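PDB 4G78: histidine phosphotransfer protein from Medicago truncatula, which probably relays phosphoryl groups from cytokinin sensor histidine kinases to response regulators in a two-component phosphorelay. Local coordinates for residues Glu45-Phe50 and Ala87-Ala92; Gln74-Ala79 and Thr100-Cys105; Gln81-Ser86 and Arg93-Cys98. All coordinates share one frame; numbering follows the deposited sequence. Where two conformers were deposited one is given.

Overall arrangement
All three contacts use helix 72-89, divide it along its length and are largely buried. Contact 1, the deepest, brings the C-terminal end of that helix against helix 41-66; contact 3 lies about 10 Å away, centre to centre, and touches it. Contact 2 sits near one end of the bundle, its centre about 18 Å from that of the chain, and carries its salt bridge on a partly exposed side. Contacts 2 and 3 hold successive antiparallel partners, helices 101-106 and 92-99. Their chemistry shifts with place: contact 1 is wholly apolar, contact 3 mixes cysteine, serine and lysine stems, and contact 2 adds a charged pair. His-80, the predicted phosphorylation site, falls between 74-79 and 81-86.

Contact 1 (Glu45-Phe50 and Ala87-Ala92); sequences EVMTMF and ASVGAA
With chi1 at -57°, Val-89 places CG1 anti to its carbonyl carbon and CG2 in the crowded position between N and C, so that both methyls face helix 41-66. Phe-50 answers with CG anti to its backbone N (chi1 169°), which sends the ring toward Val-89; chi2 then turns one face to the valine. Val-89 CG2 then stands 3.7 Å from the centroid of the Phe-50 ring and only 5° off the ring normal, a CH-pi contact over the middle of one face. The other methyl, Val-89 CG1, meets Val-46 CG1 at 3.7 Å, the two valine side chains running in opposite directions. Met-47, in the conformer described, bends at chi2 and chi3 and brings its SD to 3.5 Å from Val-89 CB. A single valine is thus held by three residues spread over little more than one turn of helix 41-66. Ala-91 adds a lighter touch, its CB lying 4.2 Å from Phe-50 CZ. Leu-131 and Phe-135 of helix 110-145 pack on Met-47, and Tyr-124 of the same helix packs on Phe-50. Just past Val-89 the chain turns at Gly-90, whose positive phi and bonds back into the last turn form a Schellman motif, before Ala-91 takes the N-cap position of the next helix. Here the Schellman turn that follows helix 72-89 comes just after a valine packed into the core of the HPt helical bundle.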
# COMPACT_ATOMS: atom_id res chain seq x y z
N GLU A 45 5.65 9.39 6.96
CA GLU A 45 4.76 10.53 6.67
C GLU A 45 4.00 10.27 5.35
O GLU A 45 2.80 10.50 5.25
CB GLU A 45 5.44 11.85 6.67
CG GLU A 45 6.04 12.23 8.02
CD GLU A 45 5.14 12.24 9.26
OE1 GLU A 45 4.43 13.26 9.36
OE2 GLU A 45 5.21 11.28 10.04
N VAL A 46 4.75 9.88 4.33
CA VAL A 46 4.16 9.59 3.01
C VAL A 46 3.12 8.46 3.16
O VAL A 46 2.01 8.57 2.61
CB VAL A 46 5.22 9.22 2.01
CG1 VAL A 46 4.63 8.62 0.75
CG2 VAL A 46 6.09 10.43 1.64
N MET A 47 3.49 7.38 3.81
CA MET A 47 2.59 6.25 3.89
C MET A 47 1.33 6.62 4.67
O MET A 47 0.28 6.10 4.33
CB MET A 47 3.28 5.02 4.48
CG MET A 47 4.29 4.39 3.53
SD MET A 47 4.10 4.35 1.74
CE MET A 47 4.64 2.76 1.38
N THR A 48 1.41 7.46 5.70
CA THR A 48 0.20 7.83 6.43
C THR A 48 -0.75 8.59 5.46
O THR A 48 -1.96 8.36 5.49
CB THR A 48 0.59 8.66 7.64
OG1 THR A 48 1.33 7.91 8.51
CG2 THR A 48 -0.67 9.25 8.29
N MET A 49 -0.21 9.45 4.64
CA MET A 49 -1.03 10.16 3.64
C MET A 49 -1.70 9.17 2.69
O MET A 49 -2.87 9.29 2.37
CB MET A 49 -0.16 11.17 2.90
CG MET A 49 0.28 12.32 3.76
SD MET A 49 1.52 13.33 2.86
CE MET A 49 1.83 14.56 4.12
N PHE A 50 -0.91 8.20 2.21
CA PHE A 50 -1.41 7.17 1.32
C PHE A 50 -2.49 6.32 1.99
O PHE A 50 -3.51 6.03 1.35
CB PHE A 50 -0.22 6.31 0.87
CG PHE A 50 -0.65 5.04 0.16
CD1 PHE A 50 -1.07 5.05 -1.13
CD2 PHE A 50 -0.58 3.83 0.82
CE1 PHE A 50 -1.46 3.93 -1.78
CE2 PHE A 50 -0.97 2.66 0.20
CZ PHE A 50 -1.40 2.74 -1.16
N ALA A 87 1.17 3.31 -7.05
CA ALA A 87 2.43 3.46 -7.73
C ALA A 87 3.29 4.52 -7.08
O ALA A 87 4.56 4.34 -7.07
CB ALA A 87 2.21 3.85 -9.18
N SER A 88 2.75 5.53 -6.52
CA SER A 88 3.52 6.64 -5.88
C SER A 88 4.26 6.23 -4.66
O SER A 88 5.18 6.95 -4.23
CB SER A 88 2.64 7.83 -5.60
OG SER A 88 1.87 7.72 -4.38
N VAL A 89 3.88 5.10 -4.07
CA VAL A 89 4.49 4.63 -2.85
C VAL A 89 5.14 3.25 -2.99
O VAL A 89 5.69 2.74 -2.04
CB VAL A 89 3.55 4.69 -1.67
CG1 VAL A 89 3.02 6.10 -1.42
CG2 VAL A 89 2.40 3.69 -1.79
N GLY A 90 5.06 2.64 -4.18
CA GLY A 90 5.65 1.31 -4.35
C GLY A 90 4.86 0.17 -3.81
O GLY A 90 5.40 -0.91 -3.57
N ALA A 91 3.53 0.33 -3.70
CA ALA A 91 2.61 -0.72 -3.23
C ALA A 91 2.23 -1.59 -4.44
O ALA A 91 1.19 -1.42 -5.06
CB ALA A 91 1.41 -0.10 -2.59
N ALA A 92 3.14 -2.52 -4.81
CA ALA A 92 3.09 -3.19 -6.08
C ALA A 92 1.87 -4.10 -6.26
O ALA A 92 1.20 -4.06 -7.27
CB ALA A 92 4.37 -4.00 -6.28

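Contact 2 (Gln74-Ala79 and Thr100-Cys105); sequences QIDAHA and TFRNFC
Asp-76 OD2 and Arg-102 NH2 form a salt bridge at 3.0 Å across the partly exposed side of the helix pair. The carboxylate comes over a face of the guanidinium, the two planes standing 82° apart, so the pairing probably owes more to charge than to a straight N-H bond. Arg-102 gets there by starting with CG anti to its backbone N and then bending at chi3, which carries its end across to helix 72-89. Asp-76 has two deposited conformers, and the bridge describes one of them. On the buried side the contact turns apolar. Asp-76 CB lies 3.6 Å from Cys-105 CB, and the thiol continues inward, with Cys-105 SG 3.7 Å from the CG2 branch of Ile-75. One turn along each helix, Ala-79 CB rests 3.6 Å from Phe-101 CB, at the root of the aromatic side chain, while Phe-101 CD1 reaches Ile-75 CG2 at 4.0 Å. Small residues on both sides, Ala-79 and Cys-105, go with an axis separation of 9.0 Å and an almost exactly antiparallel course, 172° between the helix directions. Ile-75 also packs on Ala-64 and Leu-65, and Phe-101 on Met-61, all of helix 41-66. Cys-116 of helix 110-145 touches Phe-101 too, which places this contact where helices 72-89 and 101-106 meet both long helices of the bundle.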
# COMPACT_ATOMS: atom_id res chain seq x y z
N GLN A 74 -17.53 5.40 -12.72
CA GLN A 74 -16.95 5.81 -11.46
C GLN A 74 -16.07 4.74 -10.81
O GLN A 74 -15.06 5.05 -10.22
CB GLN A 74 -18.04 6.28 -10.48
CG GLN A 74 -18.38 7.73 -10.59
CD GLN A 74 -17.15 8.62 -10.39
OE1 GLN A 74 -16.48 8.92 -11.32
NE2 GLN A 74 -16.89 9.02 -9.17
N ILE A 75 -16.50 3.50 -10.85
CA ILE A 75 -15.64 2.44 -10.33
C ILE A 75 -14.30 2.40 -11.00
O ILE A 75 -13.24 2.35 -10.39
CB ILE A 75 -16.31 1.06 -10.47
CG1 ILE A 75 -17.72 1.05 -9.79
CG2 ILE A 75 -15.36 0.06 -9.87
CD1 ILE A 75 -17.60 1.35 -8.34
N ASP A 76 -14.35 2.51 -12.33
CA ASP A 76 -13.12 2.54 -13.10
C ASP A 76 -12.26 3.77 -12.76
O ASP A 76 -11.03 3.62 -12.58
CB ASP A 76 -13.46 2.36 -14.58
CG ASP A 76 -12.23 2.03 -15.41
OD1 ASP A 76 -11.61 1.06 -15.40
OD2 ASP A 76 -11.88 3.02 -15.91
N ALA A 77 -12.87 4.91 -12.54
CA ALA A 77 -12.11 6.12 -12.18
C ALA A 77 -11.45 5.91 -10.81
O ALA A 77 -10.30 6.33 -10.61
CB ALA A 77 -13.00 7.29 -12.20
N HIS A 78 -12.17 5.37 -9.86
CA HIS A 78 -11.60 5.11 -8.54
C HIS A 78 -10.41 4.15 -8.64
O HIS A 78 -9.39 4.33 -8.01
CB HIS A 78 -12.64 4.56 -7.55
CG HIS A 78 -13.68 5.45 -7.08
ND1 HIS A 78 -13.42 6.70 -6.57
CD2 HIS A 78 -15.04 5.22 -6.93
CE1 HIS A 78 -14.62 7.25 -6.21
NE2 HIS A 78 -15.62 6.36 -6.46
N ALA A 79 -10.58 3.09 -9.41
CA ALA A 79 -9.50 2.09 -9.55
C ALA A 79 -8.26 2.76 -10.17
O ALA A 79 -7.15 2.47 -9.73
CB ALA A 79 -9.94 0.92 -10.38
N THR A 100 -6.84 -4.51 -12.68
CA THR A 100 -7.81 -5.52 -13.09
C THR A 100 -9.23 -5.03 -13.23
O THR A 100 -10.04 -5.77 -13.81
CB THR A 100 -7.74 -6.72 -12.20
OG1 THR A 100 -8.27 -6.39 -10.88
CG2 THR A 100 -6.39 -7.36 -12.04
N PHE A 101 -9.60 -3.85 -12.74
CA PHE A 101 -10.97 -3.42 -12.74
C PHE A 101 -11.40 -3.00 -14.12
O PHE A 101 -12.60 -3.20 -14.45
CB PHE A 101 -11.15 -2.17 -11.84
CG PHE A 101 -11.24 -2.50 -10.38
CD1 PHE A 101 -12.48 -2.65 -9.79
CD2 PHE A 101 -10.08 -2.66 -9.63
CE1 PHE A 101 -12.53 -2.92 -8.38
CE2 PHE A 101 -10.15 -2.86 -8.27
CZ PHE A 101 -11.35 -2.96 -7.67
N ARG A 102 -10.57 -2.40 -14.94
CA ARG A 102 -11.05 -1.70 -16.15
C ARG A 102 -11.82 -2.66 -17.02
O ARG A 102 -12.88 -2.31 -17.54
CB ARG A 102 -9.84 -1.10 -16.87
CG ARG A 102 -10.16 -0.10 -17.96
CD ARG A 102 -9.00 0.88 -18.13
NE ARG A 102 -9.36 2.23 -17.77
CZ ARG A 102 -8.76 3.01 -16.89
NH1 ARG A 102 -7.70 2.59 -16.21
NH2 ARG A 102 -9.21 4.24 -16.67
N ASN A 103 -11.19 -3.79 -17.17
CA ASN A 103 -11.88 -4.76 -18.07
C ASN A 103 -13.32 -4.98 -17.59
O ASN A 103 -14.25 -5.03 -18.41
CB ASN A 103 -11.02 -6.02 -18.01
CG ASN A 103 -11.40 -7.15 -18.94
OD1 ASN A 103 -12.52 -7.26 -19.46
ND2 ASN A 103 -10.46 -8.03 -19.21
N PHE A 104 -13.63 -5.24 -16.38
CA PHE A 104 -14.97 -5.48 -15.87
C PHE A 104 -15.86 -4.24 -15.88
O PHE A 104 -17.04 -4.40 -16.10
CB PHE A 104 -14.79 -6.00 -14.50
CG PHE A 104 -14.18 -7.40 -14.45
CD1 PHE A 104 -14.78 -8.46 -15.07
CD2 PHE A 104 -12.99 -7.56 -13.77
CE1 PHE A 104 -14.29 -9.76 -14.97
CE2 PHE A 104 -12.52 -8.85 -13.63
CZ PHE A 104 -13.09 -9.94 -14.27
N CYS A 105 -15.25 -3.11 -15.66
CA CYS A 105 -16.02 -1.87 -15.71
C CYS A 105 -16.50 -1.64 -17.13
O CYS A 105 -17.67 -1.30 -17.35
CB CYS A 105 -15.20 -0.68 -15.22
SG CYS A 105 -14.91 -0.71 -13.49

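Contact 3 (Gln81-Ser86 and Arg93-Cys98); sequences QQKGSS and RVKNVC
Lys-83 and Lys-95 mark the nearest approach of the two backbones, their CA atoms only 4.7 Å apart. Helices 81-86 and 93-98 run antiparallel at 158°, with axes 8.2 Å apart, as the two arms of a helical hairpin whose turn lies between them. The lysines meet by their stems, Lys-83 CG to Lys-95 CG at 4.0 Å, while Lys-95 bends at chi4 and gives its NZ to Asn-96 OD1 on its own helix. On the inner side Cys-98 is the wedge: its SG, anti to the carbonyl carbon, presses to 3.4 Å from Gln-82 CG. Ser-86 faces Val-94, with Ser-86 OG 3.2 Å from Val-94 CG1. That hydroxyl is spoken for within its own helix: Ser-86 OG donates to Gln-82 O at 2.8 Å, approaching from the face of that carbonyl opposite to Ser-86 N. It also accepts a longer bond from Gln-82 NE2 at 3.3 Å, the same amide nitrogen bonding to Ser-54 OG on helix 41-66. An alanine in place of Ser-86 would probably cost the Gln-82 amide one of its holds, letting it turn more freely, and open a small gap beside Val-94. Across the interface itself the contact works by shape, with carbon and sulfur surfaces fitted together, while the Ser-86 hydroxyl and Gln-82 NE2 find their partners on their own helix and at Ser-54.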
# COMPACT_ATOMS: atom_id res chain seq x y z
N GLN A 81 -7.42 5.98 -10.02
CA GLN A 81 -6.85 6.85 -9.01
C GLN A 81 -6.03 6.04 -8.02
O GLN A 81 -4.92 6.42 -7.65
CB GLN A 81 -7.89 7.72 -8.34
CG GLN A 81 -7.42 8.49 -7.10
CD GLN A 81 -6.53 9.65 -7.48
OE1 GLN A 81 -6.66 10.26 -8.56
NE2 GLN A 81 -5.61 10.00 -6.53
N GLN A 82 -6.60 4.93 -7.52
CA GLN A 82 -5.86 4.10 -6.57
C GLN A 82 -4.63 3.50 -7.20
O GLN A 82 -3.61 3.32 -6.51
CB GLN A 82 -6.78 3.03 -5.98
CG GLN A 82 -6.14 2.24 -4.86
CD GLN A 82 -5.79 3.06 -3.66
OE1 GLN A 82 -6.52 3.99 -3.28
NE2 GLN A 82 -4.67 2.77 -2.98
N LYS A 83 -4.67 3.16 -8.47
CA LYS A 83 -3.49 2.62 -9.13
C LYS A 83 -2.34 3.62 -9.05
O LYS A 83 -1.22 3.26 -8.71
CB LYS A 83 -3.82 2.31 -10.59
CG LYS A 83 -2.73 1.52 -11.28
CD LYS A 83 -2.94 1.51 -12.78
CE LYS A 83 -4.09 0.74 -13.26
NZ LYS A 83 -3.96 0.51 -14.75
N GLY A 84 -2.61 4.89 -9.40
CA GLY A 84 -1.56 5.88 -9.40
C GLY A 84 -1.07 6.19 -7.98
O GLY A 84 0.12 6.40 -7.75
N SER A 85 -1.97 6.20 -7.02
CA SER A 85 -1.59 6.43 -5.64
C SER A 85 -0.67 5.30 -5.16
O SER A 85 0.36 5.52 -4.51
CB SER A 85 -2.85 6.50 -4.80
OG SER A 85 -2.64 6.63 -3.45
N SER A 86 -1.04 4.06 -5.50
CA SER A 86 -0.25 2.89 -5.12
C SER A 86 1.11 2.92 -5.76
O SER A 86 2.13 2.60 -5.15
CB SER A 86 -1.04 1.65 -5.48
OG SER A 86 -2.28 1.58 -4.84
N ARG A 93 1.61 -4.95 -5.25
CA ARG A 93 0.46 -5.85 -5.34
C ARG A 93 -0.83 -5.08 -5.36
O ARG A 93 -1.78 -5.43 -6.09
CB ARG A 93 0.51 -6.93 -4.28
CG ARG A 93 1.39 -8.11 -4.65
CD ARG A 93 1.85 -8.93 -3.47
NE ARG A 93 0.73 -9.59 -2.79
CZ ARG A 93 0.89 -10.64 -1.97
NH1 ARG A 93 2.06 -11.20 -1.81
NH2 ARG A 93 -0.17 -11.11 -1.33
N VAL A 94 -0.95 -4.00 -4.57
CA VAL A 94 -2.16 -3.18 -4.58
C VAL A 94 -2.33 -2.55 -5.97
O VAL A 94 -3.42 -2.58 -6.56
CB VAL A 94 -2.12 -2.13 -3.47
CG1 VAL A 94 -3.34 -1.19 -3.59
CG2 VAL A 94 -2.09 -2.74 -2.09
N LYS A 95 -1.25 -1.97 -6.52
CA LYS A 95 -1.30 -1.35 -7.84
C LYS A 95 -1.79 -2.34 -8.88
O LYS A 95 -2.62 -1.99 -9.75
CB LYS A 95 0.11 -0.82 -8.19
CG LYS A 95 0.30 -0.47 -9.64
CD LYS A 95 1.71 -0.10 -9.96
CE LYS A 95 2.15 -0.40 -11.34
NZ LYS A 95 2.62 -1.79 -11.59
N ASN A 96 -1.27 -3.56 -8.82
CA ASN A 96 -1.59 -4.49 -9.87
C ASN A 96 -3.04 -4.93 -9.75
O ASN A 96 -3.72 -5.08 -10.78
CB ASN A 96 -0.55 -5.59 -9.87
CG ASN A 96 0.84 -5.05 -10.31
OD1 ASN A 96 0.90 -4.03 -11.09
ND2 ASN A 96 1.88 -5.66 -9.89
N VAL A 97 -3.60 -5.07 -8.57
CA VAL A 97 -5.05 -5.35 -8.47
C VAL A 97 -5.84 -4.21 -9.06
O VAL A 97 -6.90 -4.44 -9.71
CB VAL A 97 -5.52 -5.61 -7.01
CG1 VAL A 97 -6.99 -5.77 -6.97
CG2 VAL A 97 -4.84 -6.80 -6.34
N CYS A 98 -5.44 -2.99 -8.85
CA CYS A 98 -6.20 -1.87 -9.40
C CYS A 98 -6.33 -1.97 -10.89
O CYS A 98 -7.34 -1.57 -11.47
CB CYS A 98 -5.54 -0.55 -9.02
SG CYS A 98 -5.66 -0.15 -7.30